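Local atomic coordinates of mandelate racemase/muconate lactonizing enzyme family protein (Roseovarius sp. TM1035, PDB entry 3T9P), a protein that has no assigned substrate but, as a member of the enolase superfamily, probably abstracts an alpha proton from a carboxylate substrate to give a metal-stabilised enolate. Residues 32-37 against 57-62; 50-55 against 280-285; 26-31 against 63-68; 77-82 against 113-118; 152-157 against 334-339. One frame throughout, in Å; residues are numbered along the deposited sequence.

Contact 1: 32-37 against 57-62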
# COMPACT_ATOMS: atom_id res chain seq x y z
N CYS A 32 8.71 16.47 12.69
CA CYS A 32 9.46 15.34 12.18
C CYS A 32 10.92 15.54 11.86
O CYS A 32 11.38 16.62 11.76
CB CYS A 32 8.76 14.82 10.92
SG CYS A 32 8.50 16.07 9.64
N ASN A 33 11.60 14.43 11.74
CA ASN A 33 12.86 14.22 11.09
C ASN A 33 12.66 13.00 10.18
O ASN A 33 11.56 12.56 10.05
CB ASN A 33 14.07 14.14 11.98
CG ASN A 33 14.10 12.93 12.90
OD1 ASN A 33 13.53 11.91 12.66
ND2 ASN A 33 14.82 13.09 13.96
N GLU A 34 13.68 12.55 9.51
CA GLU A 34 13.59 11.39 8.67
C GLU A 34 13.12 10.12 9.39
O GLU A 34 12.55 9.29 8.79
CB GLU A 34 14.93 11.07 8.00
CG GLU A 34 14.84 11.02 6.53
CD GLU A 34 16.21 11.10 5.74
OE1 GLU A 34 16.69 10.07 5.28
OE2 GLU A 34 16.77 12.18 5.58
N PHE A 35 13.43 10.00 10.66
CA PHE A 35 13.13 8.83 11.44
C PHE A 35 11.80 8.83 12.16
O PHE A 35 11.23 7.79 12.28
CB PHE A 35 14.26 8.49 12.39
CG PHE A 35 15.49 8.12 11.71
CD1 PHE A 35 15.62 6.90 11.15
CD2 PHE A 35 16.48 9.02 11.53
CE1 PHE A 35 16.75 6.58 10.48
CE2 PHE A 35 17.61 8.70 10.85
CZ PHE A 35 17.73 7.51 10.33
N VAL A 36 11.33 9.97 12.63
CA VAL A 36 10.16 9.91 13.56
C VAL A 36 9.36 11.13 13.36
O VAL A 36 9.99 12.15 13.04
CB VAL A 36 10.58 9.86 15.09
CG1 VAL A 36 9.28 9.58 15.92
CG2 VAL A 36 11.47 8.77 15.35
N GLY A 37 8.02 11.08 13.53
CA GLY A 37 7.18 12.28 13.30
C GLY A 37 6.16 12.20 14.44
O GLY A 37 5.40 11.21 14.49
N ASN A 57 11.27 7.03 7.25
CA ASN A 57 10.83 7.88 6.17
C ASN A 57 9.67 8.77 6.69
O ASN A 57 8.75 9.08 5.99
CB ASN A 57 10.47 7.08 4.92
CG ASN A 57 11.69 6.52 4.21
OD1 ASN A 57 11.67 5.41 3.76
ND2 ASN A 57 12.72 7.28 4.11
N ALA A 58 9.78 9.16 7.95
CA ALA A 58 8.76 9.89 8.68
C ALA A 58 8.45 11.23 8.02
O ALA A 58 7.36 11.66 8.05
CB ALA A 58 9.10 10.03 10.21
N ASP A 59 9.45 11.84 7.43
CA ASP A 59 9.31 13.09 6.71
C ASP A 59 8.36 12.92 5.52
O ASP A 59 7.49 13.70 5.35
CB ASP A 59 10.66 13.66 6.28
CG ASP A 59 11.44 12.78 5.35
OD1 ASP A 59 11.44 11.60 5.52
OD2 ASP A 59 12.08 13.28 4.48
N ILE A 60 8.52 11.86 4.75
CA ILE A 60 7.57 11.65 3.61
C ILE A 60 6.19 11.40 4.21
O ILE A 60 5.16 11.94 3.74
CB ILE A 60 8.08 10.47 2.76
CG1 ILE A 60 9.47 10.83 2.16
CG2 ILE A 60 6.97 10.15 1.60
CD1 ILE A 60 10.10 9.55 1.36
N THR A 61 6.15 10.55 5.22
CA THR A 61 4.88 10.25 5.82
C THR A 61 4.16 11.52 6.34
O THR A 61 2.92 11.64 6.26
CB THR A 61 5.14 9.27 6.99
OG1 THR A 61 5.68 8.06 6.48
CG2 THR A 61 3.79 8.95 7.70
N CYS A 62 4.91 12.50 6.87
CA CYS A 62 4.25 13.76 7.39
C CYS A 62 3.78 14.67 6.25
O CYS A 62 2.73 15.28 6.34
CB CYS A 62 5.19 14.53 8.42
SG CYS A 62 5.25 13.67 10.08
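Asn33 OD1 is gripped twice: it accepts from Phe35 N at 2.8 Å and from Val36 N at 2.9 Å, the two donors reaching it from opposite faces of the amide plane. The first bond closes an Asx turn and the second completes an Asx motif in the loop between strands 25-32 and 37-43, which presents its backbone to the first turn of helix 58-73. The one clear bond between the segments runs from Ala58 N to Glu34 O over 2.9 Å, arriving 49° above the carbonyl plane rather than on a lone pair. The Ala58 methyl pushes into the bend, with CB 3.3 Å from Val36 N. Further along the helix Cys62 packs on Cys32: Cys32 CB meets Cys62 SG at 3.8 Å, and the sulfurs Cys32 SG and Cys62 SG stand 4.1 Å apart, far too long for a disulfide. Glu34 lays its CG 3.6 Å from Asp59 OD1. With chi1 at 61°, Asp59 holds its carboxylate alongside that of Glu34, the planes 25° apart and both chains pointing the same way. The like charges are kept separate, Glu34 OE2 to Asp59 OD2 being 4.9 Å. Arg67 of the second subunit makes a salt bridge to Asp59 and a long, weak ion pair with Glu34. The chemistry implies that the loop is probably held in shape largely by its own Asn33 bonds, while the paired acids are probably made tolerable by the arginine arriving across the dimer interface.

Contact 2: 50-55 against 280-285. With FMT (formic acid), chain E.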
# COMPACT_ATOMS: atom_id res chain seq x y z
N TRP A 50 -1.05 14.04 21.92
CA TRP A 50 0.13 13.72 21.15
C TRP A 50 0.12 12.29 20.69
O TRP A 50 -0.13 11.38 21.50
CB TRP A 50 1.39 13.86 22.04
CG TRP A 50 1.77 15.31 22.27
CD1 TRP A 50 1.46 16.13 23.40
CD2 TRP A 50 2.57 16.11 21.40
NE1 TRP A 50 2.05 17.38 23.22
CE2 TRP A 50 2.72 17.38 22.00
CE3 TRP A 50 3.19 15.86 20.15
CZ2 TRP A 50 3.48 18.39 21.40
CZ3 TRP A 50 3.93 16.86 19.57
CH2 TRP A 50 4.06 18.11 20.18
N GLY A 51 0.42 12.10 19.39
CA GLY A 51 0.61 10.74 18.83
C GLY A 51 1.80 10.76 17.94
O GLY A 51 2.66 11.60 18.08
N GLN A 52 1.93 9.76 17.11
CA GLN A 52 3.09 9.56 16.28
C GLN A 52 2.73 8.75 15.03
O GLN A 52 1.96 7.83 15.10
CB GLN A 52 4.19 8.83 17.09
CG GLN A 52 5.55 8.68 16.45
CD GLN A 52 6.40 7.57 17.06
OE1 GLN A 52 6.94 7.70 18.11
NE2 GLN A 52 6.53 6.51 16.35
N VAL A 53 3.30 9.17 13.92
CA VAL A 53 3.24 8.44 12.67
C VAL A 53 4.24 7.27 12.78
O VAL A 53 5.02 7.24 13.68
CB VAL A 53 3.48 9.31 11.40
CG1 VAL A 53 2.54 10.54 11.35
CG2 VAL A 53 4.88 9.69 11.27
N SER A 54 4.16 6.32 11.89
CA SER A 54 5.09 5.23 11.88
C SER A 54 6.53 5.78 11.74
O SER A 54 6.76 6.74 11.11
CB SER A 54 4.84 4.30 10.70
OG SER A 54 5.75 3.27 10.68
N THR A 55 7.45 5.13 12.41
CA THR A 55 8.85 5.45 12.21
C THR A 55 9.29 5.05 10.76
O THR A 55 8.64 4.30 10.09
CB THR A 55 9.75 4.75 13.21
OG1 THR A 55 9.42 3.36 13.27
CG2 THR A 55 9.66 5.37 14.58
N ASP A 280 1.45 -4.48 13.54
CA ASP A 280 2.24 -3.44 14.13
C ASP A 280 1.34 -2.25 14.18
O ASP A 280 0.81 -1.83 13.15
CB ASP A 280 3.48 -3.15 13.19
CG ASP A 280 4.35 -1.96 13.69
OD1 ASP A 280 3.90 -0.82 13.62
OD2 ASP A 280 5.49 -2.22 14.14
N VAL A 281 1.18 -1.66 15.37
CA VAL A 281 0.17 -0.57 15.56
C VAL A 281 0.38 0.56 14.49
O VAL A 281 -0.58 1.14 13.87
CB VAL A 281 0.21 -0.06 17.04
CG1 VAL A 281 -0.65 1.26 17.19
CG2 VAL A 281 -0.32 -1.09 17.90
N MET A 282 1.63 0.92 14.31
CA MET A 282 1.99 2.13 13.51
C MET A 282 1.90 1.77 12.01
O MET A 282 1.50 2.61 11.26
CB MET A 282 3.46 2.59 13.76
CG MET A 282 3.65 3.42 14.97
SD MET A 282 2.50 3.33 16.39
CE MET A 282 2.88 4.93 17.19
N TYR A 283 2.27 0.55 11.57
CA TYR A 283 2.08 0.22 10.15
C TYR A 283 0.61 -0.01 9.81
O TYR A 283 0.19 0.02 8.63
CB TYR A 283 2.87 -1.06 9.77
CG TYR A 283 4.34 -0.97 9.90
CD1 TYR A 283 5.01 0.21 9.59
CD2 TYR A 283 5.11 -2.12 10.25
CE1 TYR A 283 6.45 0.29 9.66
CE2 TYR A 283 6.49 -2.08 10.29
CZ TYR A 283 7.15 -0.86 10.00
OH TYR A 283 8.50 -0.84 10.06
N MET A 284 -0.16 -0.36 10.82
CA MET A 284 -1.60 -0.71 10.60
C MET A 284 -2.48 0.55 10.39
O MET A 284 -3.60 0.47 9.85
CB MET A 284 -2.17 -1.29 11.91
CG MET A 284 -2.05 -2.83 11.93
SD MET A 284 -2.74 -3.68 10.48
CE MET A 284 -4.39 -3.03 10.42
N GLY A 285 -2.02 1.71 10.89
CA GLY A 285 -2.92 2.87 10.86
C GLY A 285 -3.49 3.25 12.21
O GLY A 285 -4.41 4.07 12.28
C FMT E . 10.73 -2.51 11.88
O1 FMT E . 11.95 -2.57 11.48
O2 FMT E . 9.75 -2.86 11.19
O HOH W 1 6.03 0.91 12.89
O HOH W 2 8.73 0.63 12.89
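Beyond strand 48-52 the chain runs over the short helical turn 281-284, and the backbones come closest where Ser54 CA lies 4.7 Å from Met282 CA. Met282 CB packs directly against Ser54 CA at 3.6 Å. Its chain then bends at chi2 (25°), swinging the terminal methyl back along the strand until Met282 CE meets Gln52 O at 3.7 Å, the Met282 and Gln52 side chains crossing at about a right angle. Gln52 is held by its outside bond to Leu313 N. Ser54 swings OG away from its backbone N (chi1 179°) and reaches the Tyr283 ring obliquely, Ser54 OG lying 3.2 Å from Tyr283 CE1. A water joins Ser54 OG to Asp280 OD1 and lies over one face of that ring, toward its rim; another links Thr55 OG1 to Tyr283 OH. Tyr283 OH donates to formate O2 at 2.6 Å, and Lys94 of the second subunit holds the same formate. Putting a phenylalanine at Tyr283 would probably leave both the formate and the Thr55-bound water without their phenolic partner. Asp280 OD1 caps the turn through Tyr283 N, while OD2 takes His307 ND1, consistent with the His-Asp dyad of the mandelate racemase group, here at the seam between capping domain and barrel.

Contact 3: 26-31 against 63-68. With SO4 (sulfate ion), chain D.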
# COMPACT_ATOMS: atom_id res chain seq x y z
N ALA A 26 -9.78 20.75 15.56
CA ALA A 26 -9.43 22.07 15.06
C ALA A 26 -8.09 22.24 14.38
O ALA A 26 -7.97 23.00 13.49
CB ALA A 26 -9.57 23.09 16.16
N ARG A 27 -7.10 21.51 14.76
CA ARG A 27 -5.72 21.70 14.39
C ARG A 27 -4.94 20.39 14.47
O ARG A 27 -5.18 19.57 15.34
CB ARG A 27 -5.07 22.76 15.28
CG ARG A 27 -3.62 23.06 14.93
CD ARG A 27 -3.04 24.26 15.64
NE ARG A 27 -3.69 25.51 15.23
CZ ARG A 27 -4.53 26.19 15.99
NH1 ARG A 27 -4.84 25.75 17.21
NH2 ARG A 27 -5.08 27.31 15.53
N LEU A 28 -4.10 20.18 13.53
CA LEU A 28 -3.22 19.03 13.49
C LEU A 28 -1.83 19.50 13.11
O LEU A 28 -1.67 20.07 12.09
CB LEU A 28 -3.71 17.94 12.53
CG LEU A 28 -4.94 17.14 12.97
CD1 LEU A 28 -5.62 16.45 11.88
CD2 LEU A 28 -4.73 16.18 14.10
N GLU A 29 -0.87 19.22 13.96
CA GLU A 29 0.50 19.59 13.81
C GLU A 29 1.44 18.38 13.81
O GLU A 29 1.27 17.49 14.56
CB GLU A 29 0.91 20.51 14.95
CG GLU A 29 0.20 21.76 15.08
CD GLU A 29 0.35 22.36 16.46
OE1 GLU A 29 -0.26 21.87 17.37
OE2 GLU A 29 1.08 23.31 16.57
N THR A 30 2.44 18.41 12.95
CA THR A 30 3.48 17.42 12.89
C THR A 30 4.88 18.01 13.12
O THR A 30 5.18 19.08 12.69
CB THR A 30 3.48 16.65 11.54
OG1 THR A 30 3.71 17.56 10.47
CG2 THR A 30 2.16 15.83 11.34
N PHE A 31 5.71 17.27 13.82
CA PHE A 31 7.07 17.61 14.08
C PHE A 31 7.86 16.37 13.69
O PHE A 31 7.72 15.36 14.30
CB PHE A 31 7.30 17.90 15.58
CG PHE A 31 6.43 18.98 16.18
CD1 PHE A 31 5.13 18.77 16.46
CD2 PHE A 31 6.96 20.16 16.55
CE1 PHE A 31 4.38 19.74 17.03
CE2 PHE A 31 6.19 21.11 17.10
CZ PHE A 31 4.90 20.90 17.33
N THR A 63 4.46 14.65 5.14
CA THR A 63 3.98 15.34 3.97
C THR A 63 2.63 14.73 3.53
O THR A 63 1.70 15.41 3.25
CB THR A 63 4.97 15.21 2.81
OG1 THR A 63 6.20 15.83 3.15
CG2 THR A 63 4.38 15.78 1.54
N ILE A 64 2.58 13.41 3.55
CA ILE A 64 1.38 12.67 3.25
C ILE A 64 0.26 12.95 4.26
O ILE A 64 -0.87 13.06 3.89
CB ILE A 64 1.67 11.16 3.16
CG1 ILE A 64 2.53 10.87 1.95
CG2 ILE A 64 0.36 10.37 3.16
CD1 ILE A 64 2.99 9.52 1.80
N PHE A 65 0.61 13.08 5.53
CA PHE A 65 -0.35 13.32 6.58
C PHE A 65 -1.07 14.61 6.26
O PHE A 65 -2.25 14.67 6.27
CB PHE A 65 0.37 13.46 7.93
CG PHE A 65 -0.52 13.79 9.07
CD1 PHE A 65 -1.02 12.80 9.86
CD2 PHE A 65 -0.86 15.10 9.37
CE1 PHE A 65 -1.84 13.10 10.89
CE2 PHE A 65 -1.67 15.40 10.44
CZ PHE A 65 -2.15 14.43 11.18
N HIS A 66 -0.30 15.61 5.93
CA HIS A 66 -0.95 16.94 5.67
C HIS A 66 -1.65 16.93 4.31
O HIS A 66 -2.65 17.60 4.14
CB HIS A 66 0.01 18.10 5.76
CG HIS A 66 0.48 18.34 7.17
ND1 HIS A 66 -0.33 18.90 8.12
CD2 HIS A 66 1.60 17.95 7.81
CE1 HIS A 66 0.30 18.92 9.29
NE2 HIS A 66 1.49 18.39 9.13
N ARG A 67 -1.16 16.20 3.35
CA ARG A 67 -1.84 16.09 2.05
C ARG A 67 -3.17 15.30 2.05
O ARG A 67 -4.10 15.67 1.46
CB ARG A 67 -0.87 15.53 1.01
CG ARG A 67 -1.27 15.62 -0.43
CD ARG A 67 -0.95 16.91 -1.16
NE ARG A 67 0.40 17.38 -1.05
CZ ARG A 67 1.36 17.22 -1.95
NH1 ARG A 67 1.14 16.59 -3.08
NH2 ARG A 67 2.55 17.69 -1.69
N GLN A 68 -3.14 14.17 2.72
CA GLN A 68 -4.14 13.15 2.64
C GLN A 68 -4.90 12.68 3.90
O GLN A 68 -5.89 12.03 3.76
CB GLN A 68 -3.61 11.96 1.83
CG GLN A 68 -3.13 12.29 0.45
CD GLN A 68 -2.43 11.16 -0.24
OE1 GLN A 68 -3.04 10.41 -0.97
NE2 GLN A 68 -1.19 11.04 -0.03
S SO4 D . 3.85 20.09 1.28
O1 SO4 D . 3.45 21.51 1.36
O2 SO4 D . 3.09 19.58 0.14
O3 SO4 D . 5.31 19.98 1.09
O4 SO4 D . 3.49 19.29 2.48
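Strand 26-31 and helix 63-68 lie nearly antiparallel, their axes 9.5 Å apart at closest approach with 163° between their directions. This is the helix-on-sheet layer of the alpha+beta capping domain, with Leu28 and Thr30 pointing off the sheet toward the helix. Phe65 places its CG anti to the backbone N (chi1 177°), which carries the ring toward the strand, where both meet it. Thr30 CG2 sits over one face in a CH-pi contact, 4.1 Å from the Phe65 centroid, whereas Leu28 CB meets the ring edge, 3.9 Å from Phe65 CE2. Replacing Phe65 with alanine is likely to open a gap beside Leu28 and Thr30 and leave His66 freer to shift, since Phe65 CD2 also covers one face of the imidazole. His66 in turn is pinned from two directions: NE2 shares a 2.7 Å hydrogen bond with Thr30 OG1, either being a possible donor, and ND1 bonds Ser386 on the neighbouring strand 382-387. Leu28 O comes to the imidazole edge at 3.6 Å from His66 CE1. On the side turned to the second subunit, Arg67 meets Asp59 of that subunit, and Arg67 NH2 also donates to O2 of a sulfate, probably from the crystallisation liquor, over 2.7 Å, the oxygen lying near the guanidinium plane.

Contact 4: 77-82 against 113-118; sequences DALDFA and DMRGKL
One methyl group, Met114 CE, does an unusual share of the work: it touches a carbonyl oxygen and two apolar side chains at once. Met114 CE lies 3.4 Å from Ala78 O and 3.8 Å from Leu79 CD2, and it also packs on Ala78 CB. Both segments belong to the capping domain, where the loop between helices 58-73 and 82-91 rests against the last turns of helix 98-119. Met114 gets there by bending at both chi2 (-77°) and chi3 (-67°), so that the thioether folds over and its methyl faces the loop. Leu79 comes across at about a right angle, and Leu79 CD2 also meets Leu118 CD2 at 3.9 Å, one turn further along the helix. The loop has a brace of its own: Asp77 OD1 accepts from Leu79 N in an Asx turn, fixing the backbone that carries Leu79. Met114 also packs on Val41 and Thr43 of strand 37-43, tying the loop, the helix and the sheet together. Arg115 stretches its aliphatic stem past Leu79 and turns its NE to Glu119 in a salt bridge. The polar link is indirect: Arg115 NH1 donates at 3.2 Å to a water in the guanidinium plane, which in turn donates weakly to Leu79 O.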
# COMPACT_ATOMS: atom_id res chain seq x y z
N ASP A 77 -15.60 14.77 14.41
CA ASP A 77 -15.78 14.41 15.85
C ASP A 77 -14.46 13.91 16.43
O ASP A 77 -13.96 12.81 16.02
CB ASP A 77 -16.91 13.33 15.92
CG ASP A 77 -17.29 12.93 17.32
OD1 ASP A 77 -16.60 13.28 18.35
OD2 ASP A 77 -18.32 12.22 17.41
N ALA A 78 -13.92 14.67 17.40
CA ALA A 78 -12.64 14.31 18.08
C ALA A 78 -12.77 13.16 19.04
O ALA A 78 -11.71 12.54 19.36
CB ALA A 78 -11.89 15.51 18.71
N LEU A 79 -14.02 12.76 19.38
CA LEU A 79 -14.19 11.74 20.42
C LEU A 79 -14.75 10.41 19.92
O LEU A 79 -14.90 9.46 20.70
CB LEU A 79 -15.13 12.30 21.56
CG LEU A 79 -14.53 13.53 22.30
CD1 LEU A 79 -15.63 13.97 23.28
CD2 LEU A 79 -13.26 13.13 23.00
N ASP A 80 -15.14 10.35 18.67
CA ASP A 80 -15.75 9.12 18.18
C ASP A 80 -15.32 9.12 16.73
O ASP A 80 -15.92 9.82 15.88
CB ASP A 80 -17.26 9.13 18.31
CG ASP A 80 -17.88 7.81 17.78
OD1 ASP A 80 -17.16 6.82 17.65
OD2 ASP A 80 -19.06 7.77 17.42
N PHE A 81 -14.17 8.48 16.48
CA PHE A 81 -13.51 8.76 15.15
C PHE A 81 -13.25 7.49 14.32
O PHE A 81 -12.60 7.55 13.28
CB PHE A 81 -12.20 9.56 15.40
CG PHE A 81 -11.14 8.80 16.19
CD1 PHE A 81 -10.18 8.00 15.50
CD2 PHE A 81 -11.05 8.90 17.61
CE1 PHE A 81 -9.20 7.34 16.16
CE2 PHE A 81 -10.03 8.25 18.30
CZ PHE A 81 -9.08 7.44 17.59
N ALA A 82 -13.67 6.33 14.82
CA ALA A 82 -13.43 5.10 14.00
C ALA A 82 -14.01 5.25 12.55
O ALA A 82 -13.33 4.96 11.52
CB ALA A 82 -13.93 3.85 14.72
N ASP A 113 -4.71 9.77 22.90
CA ASP A 113 -3.99 10.48 23.99
C ASP A 113 -4.83 11.69 24.42
O ASP A 113 -4.95 11.96 25.60
CB ASP A 113 -2.63 11.01 23.48
CG ASP A 113 -1.72 11.58 24.66
OD1 ASP A 113 -1.47 10.81 25.64
OD2 ASP A 113 -1.30 12.82 24.55
N MET A 114 -5.41 12.38 23.46
CA MET A 114 -6.31 13.51 23.73
C MET A 114 -7.46 13.08 24.63
O MET A 114 -7.68 13.71 25.71
CB MET A 114 -6.78 14.20 22.41
CG MET A 114 -7.62 15.53 22.64
SD MET A 114 -9.33 15.14 23.14
CE MET A 114 -9.93 14.37 21.62
N ARG A 115 -8.20 12.04 24.23
CA ARG A 115 -9.34 11.56 25.01
C ARG A 115 -8.90 11.03 26.37
O ARG A 115 -9.52 11.30 27.36
CB ARG A 115 -10.08 10.44 24.24
CG ARG A 115 -11.31 9.94 24.96
CD ARG A 115 -12.07 9.00 24.06
NE ARG A 115 -13.06 8.35 24.90
CZ ARG A 115 -13.68 7.23 24.59
NH1 ARG A 115 -13.39 6.57 23.47
NH2 ARG A 115 -14.54 6.73 25.46
N GLY A 116 -7.75 10.39 26.44
CA GLY A 116 -7.20 9.91 27.71
C GLY A 116 -6.93 11.04 28.71
O GLY A 116 -7.37 10.94 29.89
N LYS A 117 -6.27 12.11 28.26
CA LYS A 117 -6.04 13.33 29.09
C LYS A 117 -7.31 14.06 29.46
O LYS A 117 -7.44 14.58 30.56
CB LYS A 117 -5.08 14.25 28.34
CG LYS A 117 -3.63 13.62 28.45
CD LYS A 117 -2.71 14.27 27.34
CE LYS A 117 -1.27 13.83 27.56
NZ LYS A 117 -0.37 14.26 26.50
N LEU A 118 -8.26 14.14 28.55
CA LEU A 118 -9.56 14.76 28.90
C LEU A 118 -10.32 13.95 30.00
O LEU A 118 -10.92 14.55 30.91
CB LEU A 118 -10.39 14.89 27.61
CG LEU A 118 -11.80 15.50 27.60
CD1 LEU A 118 -11.68 17.03 27.84
CD2 LEU A 118 -12.44 15.26 26.22
O HOH W 3 -11.80 7.86 20.97

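Contact 5: 152-157 against 334-339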
# COMPACT_ATOMS: atom_id res chain seq x y z
N GLU A 152 26.13 -13.53 24.60
CA GLU A 152 26.64 -12.79 25.71
C GLU A 152 25.77 -11.62 26.07
O GLU A 152 25.50 -11.41 27.23
CB GLU A 152 28.10 -12.34 25.56
CG GLU A 152 28.74 -11.96 26.92
CD GLU A 152 28.27 -12.85 28.16
OE1 GLU A 152 28.55 -14.07 28.22
OE2 GLU A 152 27.61 -12.30 29.09
N ARG A 153 25.30 -10.86 25.09
CA ARG A 153 24.50 -9.72 25.52
C ARG A 153 23.17 -10.23 26.08
O ARG A 153 22.65 -9.61 26.99
CB ARG A 153 24.37 -8.65 24.43
CG ARG A 153 23.52 -8.98 23.25
CD ARG A 153 23.32 -7.71 22.40
NE ARG A 153 22.57 -8.03 21.16
CZ ARG A 153 22.10 -7.12 20.33
NH1 ARG A 153 22.21 -5.81 20.60
NH2 ARG A 153 21.46 -7.53 19.20
N PHE A 154 22.64 -11.32 25.54
CA PHE A 154 21.38 -11.90 26.02
C PHE A 154 21.55 -12.39 27.47
O PHE A 154 20.66 -12.14 28.33
CB PHE A 154 20.96 -13.04 25.13
CG PHE A 154 20.15 -12.63 23.89
CD1 PHE A 154 19.86 -11.28 23.62
CD2 PHE A 154 19.65 -13.60 23.05
CE1 PHE A 154 19.06 -10.95 22.52
CE2 PHE A 154 18.89 -13.26 21.87
CZ PHE A 154 18.60 -11.95 21.61
N CYS A 155 22.67 -13.07 27.76
CA CYS A 155 22.93 -13.50 29.15
C CYS A 155 22.86 -12.40 30.17
O CYS A 155 22.25 -12.59 31.23
CB CYS A 155 24.25 -14.32 29.23
SG CYS A 155 23.94 -15.95 28.58
N ARG A 156 23.48 -11.26 29.83
CA ARG A 156 23.54 -10.07 30.67
C ARG A 156 22.10 -9.51 30.86
O ARG A 156 21.73 -9.14 31.98
CB ARG A 156 24.47 -8.99 30.07
CG ARG A 156 25.99 -9.31 30.22
CD ARG A 156 26.95 -8.43 29.31
NE ARG A 156 26.72 -6.97 29.38
CZ ARG A 156 26.37 -6.16 28.36
NH1 ARG A 156 26.19 -6.62 27.11
NH2 ARG A 156 26.20 -4.85 28.60
N LEU A 157 21.29 -9.47 29.78
CA LEU A 157 19.94 -8.93 29.90
C LEU A 157 19.09 -9.86 30.76
O LEU A 157 18.28 -9.38 31.55
CB LEU A 157 19.28 -8.89 28.50
CG LEU A 157 19.79 -7.71 27.68
CD1 LEU A 157 19.67 -7.96 26.12
CD2 LEU A 157 19.02 -6.44 28.22
N PHE A 334 10.22 -6.22 22.87
CA PHE A 334 11.00 -5.06 23.44
C PHE A 334 12.39 -4.96 22.79
O PHE A 334 13.25 -5.79 23.04
CB PHE A 334 11.06 -5.17 24.96
CG PHE A 334 11.57 -3.92 25.64
CD1 PHE A 334 10.70 -2.89 25.95
CD2 PHE A 334 12.92 -3.76 25.93
CE1 PHE A 334 11.18 -1.68 26.55
CE2 PHE A 334 13.41 -2.57 26.49
CZ PHE A 334 12.54 -1.52 26.82
N SER A 335 12.63 -3.95 21.93
CA SER A 335 13.89 -3.89 21.24
C SER A 335 15.00 -3.63 22.30
O SER A 335 14.90 -2.73 23.13
CB SER A 335 13.84 -2.72 20.24
OG SER A 335 15.17 -2.48 19.82
N ILE A 336 16.01 -4.46 22.33
CA ILE A 336 17.11 -4.26 23.29
C ILE A 336 18.32 -3.53 22.63
O ILE A 336 19.37 -3.41 23.25
CB ILE A 336 17.54 -5.63 24.02
CG1 ILE A 336 17.59 -6.85 23.07
CG2 ILE A 336 16.45 -6.02 25.06
CD1 ILE A 336 18.98 -6.83 22.20
N GLU A 337 18.17 -3.07 21.40
CA GLU A 337 19.31 -2.49 20.67
C GLU A 337 19.60 -1.17 21.35
O GLU A 337 18.69 -0.42 21.73
CB GLU A 337 18.94 -2.24 19.22
CG GLU A 337 18.62 -3.54 18.40
CD GLU A 337 19.75 -4.51 18.40
OE1 GLU A 337 20.89 -4.10 18.81
OE2 GLU A 337 19.56 -5.70 18.00
N GLY A 338 20.87 -0.85 21.50
CA GLY A 338 21.18 0.44 22.13
C GLY A 338 21.25 1.66 21.21
O GLY A 338 20.96 1.61 19.99
N PRO A 339 21.68 2.77 21.79
CA PRO A 339 21.83 4.06 21.14
C PRO A 339 22.78 3.99 19.91
O PRO A 339 22.65 4.75 18.97
CB PRO A 339 22.32 4.96 22.30
CG PRO A 339 23.00 3.95 23.33
CD PRO A 339 22.00 2.83 23.25
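Arg153 starts from a tight rotamer, CG wedged between the backbone N and the carbonyl carbon (chi1 71°), and then runs straight out to NE, while Glu337 folds back at chi2 (-58°) so that its carboxylate meets the guanidinium. The grip is end-on and twofold. Arg153 NH1 donates almost linearly to Glu337 OE1 at 2.8 Å, within the guanidinium plane; Arg153 NH2 reaches Glu337 OE2 at 2.9 Å on its syn side. The two planes are turned 48° apart, and NH1 comes from above the carboxylate. Ile336 crosses the guanidinium, its CD1 lying over the centre of one face, 3.6 Å from Arg153 CZ. Leu157 CD1 packs on Ile336 CB at 3.8 Å, and the Phe154 ring edge meets Ile336 CD1. Further partners hold both ends of the bridge: Glu150 takes Arg153 NE, and Met141 N donates to Glu337 OE2. Helix 147-161 follows the first strand of the barrel, and segment 334-339 leaves its last, so the contact joins the two where the ring of strands closes. Buried Glu337 is thus satisfied by the arginine and a backbone N-H together, and the isoleucine methyl covers one face of the guanidinium.

Contacts 1 and 3 follow one another along helix 58-73, centres 12 Å apart, and touch where Cys62 SG packs on Thr30 CB; both face the second subunit. Contact 2 links this capping domain to the barrel: its centre is 11 Å from that of contact 1, which it meets through Gly37 O and Val53 N, 3.0 Å apart. Trp50 also reaches contact 3 by packing on Phe31, and contact 4 through Asp113 OD2, 2.9 Å from Trp50 N. Contact 5 lies within the barrel domain, away from the others, about 24 Å from contact 2 and 36 Å from contact 4 between centres. Contact 2 holds Asp280, which with His307 forms the probable catalytic dyad.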